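Local coordinates for DNA replication and repair protein RecF (Caldanaerobacter subterraneus subsp. tengcongensis, PDB 5Z69), which probably takes part in DNA replication, recombinational repair and the SOS response as an ATP-binding protein that prefers single-stranded, linear DNA, at residues 32-37 with 345-350; 124-129 with 320-325; 84-89 with 104-109. One frame throughout, in Å; residues are numbered along the deposited sequence.

Overall arrangement
Following the chain from its N terminus, strand 32-36 comes first and waits some three hundred residues for its partner, strand 345-349; contact 1 therefore closes a long loop within which both other contacts fall. Contact 3 closes early and locally, bringing residues 84-89 and 104-109 together in the antiparallel sheet. Only after it has closed does contact 2 open, at 124-129, to be completed by 320-325. Contacts 1 and 2 lie in one mixed sheet, where strands 318-321 and 345-349 are neighbours, and Thr348 OG1 probably bonds to Asp323 N. Contact 3 stands apart, its centre about 26 Å from that of contact 1.

Contact 1 of 3, residues 32-37 with 345-350; sequences VNLIYG and SFITHT
Asn33 and Phe346 lie side by side on one face of the sheet, the amide stacked on the phenyl ring with their planes 21° apart. Asn33 CB comes within 3.7 Å of Phe346 CD1, and Asn33 ND2 sits over the ring face while giving a weak hydrogen bond to Ser345 O. The same ring takes Ile35 CD1 at its edge, in plane, 3.9 Å from Phe346 CD1. On the opposite face, which Leu34 and His349 share, Val32 CG1, anti to its backbone N (chi1 174°), meets Ile347 CD1 at 3.8 Å. Ser345 OG packs against Val32 CG2, and Leu34 CD2 reaches over Ile347 O to touch His349 CB.

Behind these side chains runs a regular parallel pairing. Strand 32-36 gives and receives in turn: Asn33 N to Ser345 O, Ile347 N to Asn33 O, Ile35 N to Ile347 O at 2.7 Å and His349 N to Ile35 O. Gly37 N extends the series past the strand end with a 3.1 Å bond to His349 O, so the pairing holds up to the first glycine of the nucleotide loop.

Further out, Asn33 OD1 accepts from Cys29 N, and Phe28 meets the Phe346 ring edge-to-face. On the other flank strand 359-364 pairs with 32-36, while Leu46 and Leu47 of helix 43-55 pack on Ile35. Thr348 OG1 is bonded to Asp323 N, and Thr348 also touches the bound ATP analogue; Lys43 NZ bonds to Gly37 O. Strand 32-36, leading through Gly37 into helix 43-55, is the strand-loop-helix of a P-loop (Walker A) motif, consistent with the predicted ATP site, and the parallel strands at the core of this mixed sheet are characteristic of the P-loop NTPase fold.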
loop_
_atom_site.group_PDB
_atom_site.type_symbol
_atom_site.label_atom_id
_atom_site.label_comp_id
_atom_site.label_asym_id
_atom_site.label_seq_id
_atom_site.Cartn_x
_atom_site.Cartn_y
_atom_site.Cartn_z
ATOM N N VAL A 32 34.241 -14.616 -19.676
ATOM C CA VAL A 32 33.885 -13.227 -19.932
ATOM C C VAL A 32 34.067 -12.863 -21.411
ATOM O O VAL A 32 35.166 -12.958 -21.965
ATOM C CB VAL A 32 34.732 -12.270 -19.049
ATOM C CG1 VAL A 32 34.478 -10.825 -19.400
ATOM C CG2 VAL A 32 34.478 -12.542 -17.541
ATOM N N ASN A 33 32.965 -12.472 -22.049
ATOM C CA ASN A 33 33.026 -11.923 -23.397
ATOM C C ASN A 33 32.929 -10.409 -23.272
ATOM O O ASN A 33 31.858 -9.880 -22.986
ATOM C CB ASN A 33 31.901 -12.488 -24.280
ATOM C CG ASN A 33 32.040 -13.998 -24.515
ATOM O OD1 ASN A 33 32.321 -14.427 -25.618
ATOM N ND2 ASN A 33 31.841 -14.794 -23.471
ATOM N N LEU A 34 34.059 -9.724 -23.445
ATOM C CA LEU A 34 34.117 -8.272 -23.310
ATOM C C LEU A 34 33.681 -7.618 -24.618
ATOM O O LEU A 34 34.262 -7.866 -25.662
ATOM C CB LEU A 34 35.535 -7.827 -22.926
ATOM C CG LEU A 34 35.798 -6.429 -22.353
ATOM C CD1 LEU A 34 36.115 -5.442 -23.455
ATOM C CD2 LEU A 34 34.638 -5.928 -21.507
ATOM N N ILE A 35 32.628 -6.810 -24.558
ATOM C CA ILE A 35 32.213 -6.053 -25.727
ATOM C C ILE A 35 32.416 -4.574 -25.453
ATOM O O ILE A 35 31.732 -4.002 -24.613
ATOM C CB ILE A 35 30.757 -6.328 -26.071
ATOM C CG1 ILE A 35 30.562 -7.818 -26.356
ATOM C CG2 ILE A 35 30.321 -5.472 -27.265
ATOM C CD1 ILE A 35 29.224 -8.336 -25.908
ATOM N N TYR A 36 33.374 -3.961 -26.132
ATOM C CA TYR A 36 33.700 -2.572 -25.836
ATOM C C TYR A 36 33.709 -1.697 -27.088
ATOM O O TYR A 36 33.875 -2.174 -28.208
ATOM C CB TYR A 36 35.055 -2.471 -25.129
ATOM C CG TYR A 36 36.243 -2.534 -26.067
ATOM C CD1 TYR A 36 36.706 -3.752 -26.566
ATOM C CD2 TYR A 36 36.906 -1.371 -26.447
ATOM C CE1 TYR A 36 37.791 -3.799 -27.430
ATOM C CE2 TYR A 36 37.984 -1.407 -27.300
ATOM C CZ TYR A 36 38.424 -2.620 -27.790
ATOM O OH TYR A 36 39.501 -2.637 -28.642
ATOM N N GLY A 37 33.541 -0.401 -26.880
ATOM C CA GLY A 37 33.538 0.545 -27.972
ATOM C C GLY A 37 33.018 1.870 -27.470
ATOM O O GLY A 37 32.475 1.952 -26.358
ATOM N N SER A 345 29.611 -14.818 -19.441
ATOM C CA SER A 345 29.065 -13.471 -19.275
ATOM C C SER A 345 29.371 -12.601 -20.481
ATOM O O SER A 345 30.318 -12.845 -21.214
ATOM C CB SER A 345 29.612 -12.795 -17.992
ATOM O OG SER A 345 31.034 -12.764 -18.011
ATOM N N PHE A 346 28.529 -11.592 -20.679
ATOM C CA PHE A 346 28.713 -10.617 -21.731
ATOM C C PHE A 346 28.762 -9.275 -21.049
ATOM O O PHE A 346 27.795 -8.863 -20.418
ATOM C CB PHE A 346 27.581 -10.705 -22.775
ATOM C CG PHE A 346 27.623 -11.976 -23.590
ATOM C CD1 PHE A 346 28.251 -11.999 -24.830
ATOM C CD2 PHE A 346 27.060 -13.152 -23.097
ATOM C CE1 PHE A 346 28.319 -13.186 -25.569
ATOM C CE2 PHE A 346 27.134 -14.350 -23.822
ATOM C CZ PHE A 346 27.768 -14.366 -25.060
ATOM N N ILE A 347 29.910 -8.615 -21.144
ATOM C CA ILE A 347 30.113 -7.351 -20.449
ATOM C C ILE A 347 30.412 -6.218 -21.428
ATOM O O ILE A 347 31.340 -6.305 -22.239
ATOM C CB ILE A 347 31.265 -7.454 -19.414
ATOM C CG1 ILE A 347 30.950 -8.521 -18.363
ATOM C CG2 ILE A 347 31.466 -6.114 -18.712
ATOM C CD1 ILE A 347 32.083 -8.737 -17.351
ATOM N N THR A 348 29.625 -5.149 -21.353
ATOM C CA THR A 348 29.873 -4.005 -22.212
ATOM C C THR A 348 30.708 -2.972 -21.485
ATOM O O THR A 348 30.555 -2.753 -20.276
ATOM C CB THR A 348 28.563 -3.346 -22.718
ATOM O OG1 THR A 348 27.784 -2.904 -21.609
ATOM C CG2 THR A 348 27.749 -4.334 -23.543
ATOM N N HIS A 349 31.598 -2.327 -22.226
ATOM C CA HIS A 349 32.444 -1.303 -21.632
ATOM C C HIS A 349 32.938 -0.325 -22.692
ATOM O O HIS A 349 32.708 -0.516 -23.880
ATOM C CB HIS A 349 33.631 -1.949 -20.898
ATOM C CG HIS A 349 34.214 -1.091 -19.817
ATOM N ND1 HIS A 349 33.440 -0.286 -19.010
ATOM C CD2 HIS A 349 35.493 -0.911 -19.410
ATOM C CE1 HIS A 349 34.216 0.353 -18.153
ATOM N NE2 HIS A 349 35.466 -0.009 -18.375
ATOM N N THR A 350 33.618 0.719 -22.232
ATOM C CA THR A 350 34.233 1.735 -23.077
ATOM C C THR A 350 35.635 1.329 -23.531
ATOM O O THR A 350 36.041 1.627 -24.651
ATOM C CB THR A 350 34.296 3.086 -22.320
ATOM O OG1 THR A 350 32.982 3.651 -22.255
ATOM C CG2 THR A 350 35.229 4.070 -23.008
#

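Contact 2 of 3, residues 124-129 with 320-325. With AGS (phosphothiophosphoric acid-adenylate ester), chain C.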
loop_
_atom_site.group_PDB
_atom_site.type_symbol
_atom_site.label_atom_id
_atom_site.label_comp_id
_atom_site.label_asym_id
_atom_site.label_seq_id
_atom_site.Cartn_x
_atom_site.Cartn_y
_atom_site.Cartn_z
ATOM N N ILE A 124 19.992 -10.122 -16.960
ATOM C CA ILE A 124 20.637 -8.928 -17.477
ATOM C C ILE A 124 20.673 -7.871 -16.386
ATOM O O ILE A 124 19.661 -7.592 -15.757
ATOM C CB ILE A 124 19.921 -8.383 -18.744
ATOM C CG1 ILE A 124 20.538 -7.057 -19.181
ATOM C CG2 ILE A 124 18.402 -8.258 -18.528
ATOM C CD1 ILE A 124 20.410 -6.810 -20.678
ATOM N N PHE A 125 21.862 -7.323 -16.163
ATOM C CA PHE A 125 22.096 -6.289 -15.165
ATOM C C PHE A 125 22.328 -5.020 -15.944
ATOM O O PHE A 125 23.169 -4.998 -16.827
ATOM C CB PHE A 125 23.319 -6.592 -14.286
ATOM C CG PHE A 125 23.236 -7.885 -13.514
ATOM C CD1 PHE A 125 23.441 -9.114 -14.144
ATOM C CD2 PHE A 125 22.995 -7.870 -12.142
ATOM C CE1 PHE A 125 23.383 -10.305 -13.409
ATOM C CE2 PHE A 125 22.933 -9.053 -11.409
ATOM C CZ PHE A 125 23.124 -10.268 -12.043
ATOM N N SER A 126 21.592 -3.969 -15.604
ATOM C CA SER A 126 21.590 -2.718 -16.358
ATOM C C SER A 126 21.411 -1.551 -15.379
ATOM O O SER A 126 20.818 -1.736 -14.323
ATOM C CB SER A 126 20.471 -2.736 -17.402
ATOM O OG SER A 126 20.425 -1.531 -18.130
ATOM N N PRO A 127 21.937 -0.360 -15.716
ATOM C CA PRO A 127 21.756 0.795 -14.817
ATOM C C PRO A 127 20.284 1.098 -14.537
ATOM O O PRO A 127 19.936 1.471 -13.413
ATOM C CB PRO A 127 22.417 1.945 -15.579
ATOM C CG PRO A 127 23.436 1.268 -16.473
ATOM C CD PRO A 127 22.793 -0.034 -16.872
ATOM N N GLU A 128 19.429 0.893 -15.532
ATOM C CA GLU A 128 17.998 1.135 -15.379
ATOM C C GLU A 128 17.309 0.240 -14.347
ATOM O O GLU A 128 16.116 0.393 -14.097
ATOM C CB GLU A 128 17.287 0.971 -16.725
ATOM C CG GLU A 128 17.494 2.135 -17.676
ATOM C CD GLU A 128 18.891 2.165 -18.262
ATOM O OE1 GLU A 128 19.354 3.267 -18.636
ATOM O OE2 GLU A 128 19.523 1.086 -18.349
ATOM N N ASP A 129 18.036 -0.700 -13.756
ATOM C CA ASP A 129 17.429 -1.561 -12.753
ATOM C C ASP A 129 17.024 -0.725 -11.526
ATOM O O ASP A 129 16.073 -1.067 -10.832
ATOM C CB ASP A 129 18.378 -2.705 -12.367
ATOM C CG ASP A 129 18.577 -3.714 -13.521
ATOM O OD1 ASP A 129 17.685 -3.833 -14.388
ATOM O OD2 ASP A 129 19.619 -4.387 -13.557
ATOM N N LEU A 320 24.313 -11.140 -18.579
ATOM C CA LEU A 320 24.472 -9.959 -19.419
ATOM C C LEU A 320 24.659 -8.672 -18.581
ATOM O O LEU A 320 23.773 -8.295 -17.788
ATOM C CB LEU A 320 23.258 -9.830 -20.353
ATOM C CG LEU A 320 22.939 -11.116 -21.146
ATOM C CD1 LEU A 320 21.673 -10.884 -21.924
ATOM C CD2 LEU A 320 24.085 -11.480 -22.033
ATOM N N LEU A 321 25.809 -8.023 -18.749
ATOM C CA LEU A 321 26.142 -6.857 -17.930
ATOM C C LEU A 321 26.259 -5.630 -18.817
ATOM O O LEU A 321 27.264 -5.443 -19.510
ATOM C CB LEU A 321 27.442 -7.090 -17.158
ATOM C CG LEU A 321 27.311 -7.882 -15.852
ATOM C CD1 LEU A 321 26.861 -9.305 -16.143
ATOM C CD2 LEU A 321 28.620 -7.902 -15.067
ATOM N N ASP A 322 25.213 -4.814 -18.827
ATOM C CA ASP A 322 25.182 -3.685 -19.747
ATOM C C ASP A 322 25.569 -2.406 -19.050
ATOM O O ASP A 322 24.799 -1.889 -18.264
ATOM C CB ASP A 322 23.800 -3.524 -20.370
ATOM C CG ASP A 322 23.803 -2.561 -21.550
ATOM O OD1 ASP A 322 24.884 -2.321 -22.128
ATOM O OD2 ASP A 322 22.727 -2.057 -21.913
ATOM N N ASP A 323 26.753 -1.895 -19.366
ATOM C CA ASP A 323 27.178 -0.578 -18.904
ATOM C C ASP A 323 27.086 -0.485 -17.384
ATOM O O ASP A 323 26.558 0.478 -16.842
ATOM C CB ASP A 323 26.335 0.519 -19.576
ATOM C CG ASP A 323 26.831 1.919 -19.262
ATOM O OD1 ASP A 323 28.040 2.078 -18.973
ATOM O OD2 ASP A 323 26.005 2.861 -19.298
ATOM N N VAL A 324 27.598 -1.503 -16.702
ATOM C CA VAL A 324 27.513 -1.553 -15.251
ATOM C C VAL A 324 28.905 -1.809 -14.674
ATOM O O VAL A 324 29.092 -1.927 -13.467
ATOM C CB VAL A 324 26.482 -2.629 -14.789
ATOM C CG1 VAL A 324 26.989 -4.044 -15.041
ATOM C CG2 VAL A 324 26.076 -2.427 -13.336
ATOM N N MET A 325 29.900 -1.848 -15.553
ATOM C CA MET A 325 31.264 -2.131 -15.127
ATOM C C MET A 325 32.151 -0.890 -15.181
ATOM O O MET A 325 33.352 -0.976 -14.955
ATOM C CB MET A 325 31.871 -3.246 -15.983
ATOM C CG MET A 325 32.540 -4.359 -15.180
ATOM S SD MET A 325 31.413 -5.106 -13.979
ATOM C CE MET A 325 32.479 -6.369 -13.284
HETATM P PG AGS C . 25.276 1.278 -24.402
HETATM S S1G AGS C . 26.445 0.012 -23.480
HETATM O O2G AGS C . 25.839 2.728 -24.218
HETATM O O3G AGS C . 23.887 1.201 -23.693
HETATM P PB AGS C . 25.746 1.788 -27.143
HETATM O O1B AGS C . 26.809 1.069 -27.905
HETATM O O2B AGS C . 26.273 3.099 -26.536
HETATM O O3B AGS C . 25.147 0.901 -25.936
HETATM P PA AGS C . 23.523 1.240 -28.780
HETATM O O1A AGS C . 24.079 -0.190 -28.755
HETATM O O2A AGS C . 22.233 1.512 -28.069
HETATM O O3A AGS C . 24.618 2.233 -28.175
HETATM O "O5'" AGS C . 23.417 1.738 -30.246
HETATM C "C5'" AGS C . 22.261 2.412 -30.658
HETATM C "C4'" AGS C . 22.667 3.105 -31.922
HETATM O "O4'" AGS C . 22.015 2.463 -33.040
HETATM C "C3'" AGS C . 22.265 4.575 -31.975
HETATM O "O3'" AGS C . 23.237 5.332 -32.688
HETATM C "C2'" AGS C . 20.889 4.518 -32.644
HETATM O "O2'" AGS C . 20.587 5.705 -33.371
HETATM C "C1'" AGS C . 21.051 3.332 -33.603
HETATM N N9 AGS C . 19.824 2.586 -33.828
HETATM C C8 AGS C . 18.836 2.299 -32.916
HETATM N N7 AGS C . 17.827 1.632 -33.416
HETATM C C5 AGS C . 18.168 1.460 -34.747
HETATM C C6 AGS C . 17.518 0.833 -35.828
HETATM N N6 AGS C . 16.336 0.219 -35.719
HETATM N N1 AGS C . 18.124 0.862 -37.035
HETATM C C2 AGS C . 19.309 1.471 -37.144
HETATM N N3 AGS C . 20.020 2.096 -36.202
HETATM C C4 AGS C . 19.390 2.050 -35.020
#
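Ile124 and Phe125 pair in parallel with Leu320 and Leu321 through two nearly straight hydrogen bonds, Phe125 N to Leu320 O at 2.7 Å and Asp322 N to Phe125 O at 2.9 Å. Phe125 and Leu321 point the same way, with Phe125 CD1 4.0 Å from Leu321 CD1, while Leu320 O lies at the ring edge. On the reverse face Ile124 CB packs against Leu320 CB. Past the strand ends Pro127 CD rests 3.1 Å from Asp322 O. Its own loop is braced by Asp129 OD2, which accepts from Ser126 N from above the carboxylate plane, and by Glu128 OE2, which takes the Ser126 hydroxyl. Asp322 CG stands anti to its backbone N (chi1 -167°), and OD1 bonds to Thr348 OG1 and lies 3.1 Å from S1G of the ATP analogue. An alanine here would probably leave Thr348 OG1 without this acceptor and S1G without its carboxylate neighbour. Hydrophobic strand 318-321 running into Asp322 and Asp323 beside the thiophosphate is consistent with the Walker B motif of ABC-type ATPases. That strand is flanked by 122-125 and 345-349; Ile50 of helix 43-55 packs on Leu320, and Lys302 of helix 291-313 on Phe125.

Contact 3 of 3, residues 84-89 with 104-109; sequences ADFYEK and KVNGNK
The amide end of Asn106 lies against the backbone of strand 86-96, its OD1 3.4 Å from Lys89 CA, and the Asn106 and Lys89 side chains cross at about a right angle. That oxygen accepts a hydrogen bond from Lys90 N, which fixes the amide. Its other end, ND2, gives a weak hydrogen bond to a water, which in turn donates to Glu88 O at 3.0 Å; the water thus spans the two segments where no direct hydrogen bond does. ND2 also comes 4.0 Å from Phe86 CE2, ring and amide planes 49° apart. Asn106 and Gly107 are the central residues of a type I' beta turn from Val105 to Asn108, closed by Val105 N to Asn108 O and Asn108 N to Val105 O. This turn links strands 101-105 and 108-109 of the antiparallel sheet, in which 101-105 also forms a hairpin with 86-96. Lys89 runs its aliphatic chain past Val105, CD lying 3.7 Å from Val105 CG1. The chain bends about CG-CD (chi3 -77°), which sets CE 3.7 Å above the plane of the Phe86 ring, over its centre. Beyond this bend NZ bonds to His119 ND1, and His119 touches Val105 as well.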
loop_
_atom_site.group_PDB
_atom_site.type_symbol
_atom_site.label_atom_id
_atom_site.label_comp_id
_atom_site.label_asym_id
_atom_site.label_seq_id
_atom_site.Cartn_x
_atom_site.Cartn_y
_atom_site.Cartn_z
ATOM N N ALA A 84 21.796 -27.577 -20.029
ATOM C CA ALA A 84 22.025 -28.846 -19.305
ATOM C C ALA A 84 21.569 -30.098 -20.069
ATOM O O ALA A 84 22.166 -31.166 -19.920
ATOM C CB ALA A 84 21.341 -28.808 -17.945
ATOM N N ASP A 85 20.519 -29.972 -20.883
ATOM C CA ASP A 85 19.975 -31.130 -21.593
ATOM C C ASP A 85 20.222 -31.066 -23.085
ATOM O O ASP A 85 19.797 -31.953 -23.799
ATOM C CB ASP A 85 18.458 -31.271 -21.373
ATOM C CG ASP A 85 18.100 -31.642 -19.943
ATOM O OD1 ASP A 85 18.891 -32.370 -19.302
ATOM O OD2 ASP A 85 17.030 -31.197 -19.469
ATOM N N PHE A 86 20.869 -30.011 -23.565
ATOM C CA PHE A 86 21.060 -29.869 -25.009
ATOM C C PHE A 86 22.486 -29.552 -25.338
ATOM O O PHE A 86 22.963 -28.497 -24.942
ATOM C CB PHE A 86 20.141 -28.763 -25.573
ATOM C CG PHE A 86 18.694 -29.139 -25.575
ATOM C CD1 PHE A 86 17.929 -28.974 -24.437
ATOM C CD2 PHE A 86 18.107 -29.688 -26.706
ATOM C CE1 PHE A 86 16.599 -29.345 -24.410
ATOM C CE2 PHE A 86 16.771 -30.069 -26.691
ATOM C CZ PHE A 86 16.011 -29.875 -25.524
ATOM N N TYR A 87 23.179 -30.467 -26.042
ATOM C CA TYR A 87 24.471 -30.120 -26.634
ATOM C C TYR A 87 24.290 -28.917 -27.565
ATOM O O TYR A 87 25.148 -28.030 -27.642
ATOM C CB TYR A 87 25.082 -31.307 -27.397
ATOM C CG TYR A 87 26.293 -30.985 -28.264
ATOM C CD1 TYR A 87 27.559 -30.768 -27.704
ATOM C CD2 TYR A 87 26.174 -30.913 -29.644
ATOM C CE1 TYR A 87 28.657 -30.477 -28.521
ATOM C CE2 TYR A 87 27.258 -30.629 -30.455
ATOM C CZ TYR A 87 28.498 -30.417 -29.889
ATOM O OH TYR A 87 29.572 -30.133 -30.719
ATOM N N GLU A 88 23.173 -28.870 -28.278
ATOM C CA GLU A 88 22.911 -27.683 -29.100
ATOM C C GLU A 88 21.416 -27.453 -29.303
ATOM O O GLU A 88 20.674 -28.381 -29.579
ATOM C CB GLU A 88 23.622 -27.778 -30.458
ATOM C CG GLU A 88 23.522 -26.474 -31.277
ATOM C CD GLU A 88 24.567 -26.348 -32.381
ATOM O OE1 GLU A 88 24.175 -26.201 -33.555
ATOM O OE2 GLU A 88 25.783 -26.354 -32.080
ATOM N N LYS A 89 20.974 -26.216 -29.119
ATOM C CA LYS A 89 19.590 -25.862 -29.403
ATOM C C LYS A 89 19.604 -24.597 -30.249
ATOM O O LYS A 89 20.253 -23.597 -29.895
ATOM C CB LYS A 89 18.776 -25.661 -28.115
ATOM C CG LYS A 89 17.396 -24.994 -28.320
ATOM C CD LYS A 89 16.625 -24.853 -26.990
ATOM C CE LYS A 89 16.019 -26.195 -26.584
ATOM N NZ LYS A 89 15.438 -26.163 -25.209
ATOM N N LYS A 104 11.342 -19.918 -33.829
ATOM C CA LYS A 104 11.550 -21.360 -33.954
ATOM C C LYS A 104 12.562 -21.901 -32.953
ATOM O O LYS A 104 13.605 -21.289 -32.743
ATOM C CB LYS A 104 12.020 -21.701 -35.359
ATOM C CG LYS A 104 11.048 -21.319 -36.469
ATOM C CD LYS A 104 11.588 -21.816 -37.807
ATOM C CE LYS A 104 10.588 -21.650 -38.930
ATOM N NZ LYS A 104 11.171 -22.238 -40.204
ATOM N N VAL A 105 12.260 -23.054 -32.359
ATOM C CA VAL A 105 13.239 -23.786 -31.551
ATOM C C VAL A 105 13.553 -25.123 -32.220
ATOM O O VAL A 105 12.665 -25.951 -32.450
ATOM C CB VAL A 105 12.752 -24.028 -30.118
ATOM C CG1 VAL A 105 13.780 -24.864 -29.345
ATOM C CG2 VAL A 105 12.561 -22.713 -29.434
ATOM N N ASN A 106 14.823 -25.311 -32.540
ATOM C CA ASN A 106 15.272 -26.457 -33.312
ATOM C C ASN A 106 14.415 -26.647 -34.555
ATOM O O ASN A 106 14.063 -27.766 -34.920
ATOM C CB ASN A 106 15.286 -27.727 -32.439
ATOM C CG ASN A 106 16.486 -27.765 -31.496
ATOM O OD1 ASN A 106 17.500 -27.116 -31.758
ATOM N ND2 ASN A 106 16.375 -28.521 -30.395
ATOM N N GLY A 107 14.099 -25.547 -35.229
ATOM C CA GLY A 107 13.380 -25.658 -36.497
ATOM C C GLY A 107 11.871 -25.811 -36.337
ATOM O O GLY A 107 11.147 -25.827 -37.322
ATOM N N ASN A 108 11.373 -25.917 -35.106
ATOM C CA ASN A 108 9.922 -25.975 -34.920
ATOM C C ASN A 108 9.363 -24.613 -34.559
ATOM O O ASN A 108 9.775 -23.999 -33.571
ATOM C CB ASN A 108 9.522 -26.979 -33.843
ATOM C CG ASN A 108 10.141 -28.342 -34.057
ATOM O OD1 ASN A 108 10.641 -28.960 -33.115
ATOM N ND2 ASN A 108 10.134 -28.812 -35.305
ATOM N N LYS A 109 8.398 -24.160 -35.351
ATOM C CA LYS A 109 7.791 -22.854 -35.124
ATOM C C LYS A 109 6.982 -22.878 -33.841
ATOM O O LYS A 109 6.205 -23.799 -33.595
ATOM C CB LYS A 109 6.924 -22.449 -36.325
ATOM C CG LYS A 109 6.285 -21.074 -36.176
ATOM C CD LYS A 109 5.575 -20.624 -37.460
ATOM C CE LYS A 109 4.875 -19.273 -37.269
ATOM N NZ LYS A 109 4.176 -18.848 -38.523
HETATM O O HOH W 1 18.428 -30.395 -29.728
#